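PDB 3QYH: Co-type Nitrile Hydratase beta subunit from Pseudomonas putida, which probably forms, with its partner alpha subunit, the cobalt-dependent enzyme that hydrates nitriles to the corresponding amides. Local coordinates for residues S98-T101 / A102-L106. Residues are numbered along the deposited sequence; the frame is centred on the assembly and turned at random.
Sequences SGKT and ATPVL
Lys-100 and Ala-102 meet through one hydrogen bond, a compact example of a lysine side chain folding forward along its own backbone. Lys-100 NZ donates to Ala-102 O at 3.0 Å, lying in the plane of that carbonyl and on one of its lone pairs, with a C=O...N angle of 142°. The Lys-100 side chain runs extended from CB to CE, CG lying anti to the backbone N (chi1 -175°), and bends only at its last torsion (chi4 -69°), which turns the ammonium group back toward Ala-102 O. The methylenes arch over the same acceptor, Lys-100 CG passing Ala-102 O at 3.4 Å. Farther along, Thr-103 OG1 stays 3.9 Å from Lys-100 NZ, near but not bonded.

Behind this grip stands the backbone. Lys-100 is the centre of an inverse gamma turn, closed by a weak bond from Thr-101 N to Gly-99 O (2.9 Å), and the positive phi of Gly-99, a conformation that favours glycine, leads into it. Beyond the pair, Ala-102 makes backbone hydrogen bonds to another protein chain of the assembly, on whose backbone Lys-100 and Pro-104 also pack. At the far end, Asn-43 OD1 accepts a bond from Val-105 N, while Leu-106 is buried against Ala-39 and Ala-42 of helix 28-43 and against Leu-114 of helix 111-117. The arrangement is thus a lysine side chain hydrogen-bonded from the central residue of an inverse gamma turn to the main-chain carbonyl just past it, in the irregular loop that joins helices 88-93 and 111-117 at the subunit interface.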
loop_
_atom_site.group_PDB
_atom_site.type_symbol
_atom_site.label_atom_id
_atom_site.label_comp_id
_atom_site.label_asym_id
_atom_site.label_seq_id
_atom_site.Cartn_x
_atom_site.Cartn_y
_atom_site.Cartn_z
ATOM N N SER B 98 -36.209 -1.172 -1.795
ATOM C CA SER B 98 -37.143 -0.062 -1.673
ATOM C C SER B 98 -36.719 1.297 -2.237
ATOM O O SER B 98 -36.946 2.327 -1.595
ATOM C CB SER B 98 -37.498 0.116 -0.198
ATOM O OG SER B 98 -36.357 0.507 0.542
ATOM N N GLY B 99 -36.133 1.322 -3.429
ATOM C CA GLY B 99 -35.851 2.590 -4.103
ATOM C C GLY B 99 -34.675 3.423 -3.597
ATOM O O GLY B 99 -33.922 2.993 -2.715
ATOM N N LYS B 100 -34.518 4.623 -4.159
ATOM C CA LYS B 100 -33.389 5.487 -3.826
ATOM C C LYS B 100 -33.512 6.196 -2.471
ATOM O O LYS B 100 -33.896 7.374 -2.393
ATOM C CB LYS B 100 -33.138 6.506 -4.931
ATOM C CG LYS B 100 -31.894 7.342 -4.695
ATOM C CD LYS B 100 -31.699 8.327 -5.829
ATOM C CE LYS B 100 -30.431 9.167 -5.656
ATOM N NZ LYS B 100 -30.498 10.147 -4.514
ATOM N N THR B 101 -33.150 5.482 -1.411
ATOM C CA THR B 101 -33.227 6.015 -0.060
ATOM C C THR B 101 -32.002 6.817 0.373
ATOM O O THR B 101 -32.051 7.550 1.359
ATOM C CB THR B 101 -33.466 4.886 0.945
ATOM O OG1 THR B 101 -32.614 3.784 0.616
ATOM C CG2 THR B 101 -34.927 4.428 0.865
ATOM N N ALA B 102 -30.906 6.702 -0.366
ATOM C CA ALA B 102 -29.712 7.442 0.004
ATOM C C ALA B 102 -29.356 8.440 -1.066
ATOM O O ALA B 102 -29.911 8.424 -2.166
ATOM C CB ALA B 102 -28.541 6.498 0.253
ATOM N N THR B 103 -28.401 9.290 -0.727
ATOM C CA THR B 103 -27.836 10.213 -1.681
ATOM C C THR B 103 -26.321 10.019 -1.692
ATOM O O THR B 103 -25.698 10.015 -0.632
ATOM C CB THR B 103 -28.135 11.667 -1.258
ATOM O OG1 THR B 103 -29.549 11.857 -1.174
ATOM C CG2 THR B 103 -27.556 12.642 -2.270
ATOM N N PRO B 104 -25.720 9.890 -2.886
ATOM C CA PRO B 104 -24.271 9.636 -2.918
ATOM C C PRO B 104 -23.507 10.824 -2.393
ATOM O O PRO B 104 -23.792 11.958 -2.770
ATOM C CB PRO B 104 -23.965 9.433 -4.413
ATOM C CG PRO B 104 -25.280 9.112 -5.047
ATOM C CD PRO B 104 -26.323 9.860 -4.226
ATOM N N VAL B 105 -22.538 10.574 -1.527
ATOM C CA VAL B 105 -21.710 11.665 -1.045
ATOM C C VAL B 105 -20.655 12.031 -2.077
ATOM O O VAL B 105 -20.336 13.197 -2.250
ATOM C CB VAL B 105 -21.059 11.307 0.308
ATOM C CG1 VAL B 105 -20.061 12.371 0.724
ATOM C CG2 VAL B 105 -22.142 11.147 1.355
ATOM N N LEU B 106 -20.110 11.035 -2.773
ATOM C CA LEU B 106 -19.104 11.338 -3.792
ATOM C C LEU B 106 -19.790 11.757 -5.091
ATOM O O LEU B 106 -20.270 10.912 -5.840
ATOM C CB LEU B 106 -18.190 10.146 -4.042
ATOM C CG LEU B 106 -17.007 10.420 -4.962
ATOM C CD1 LEU B 106 -15.952 11.284 -4.263
ATOM C CD2 LEU B 106 -16.403 9.115 -5.451
#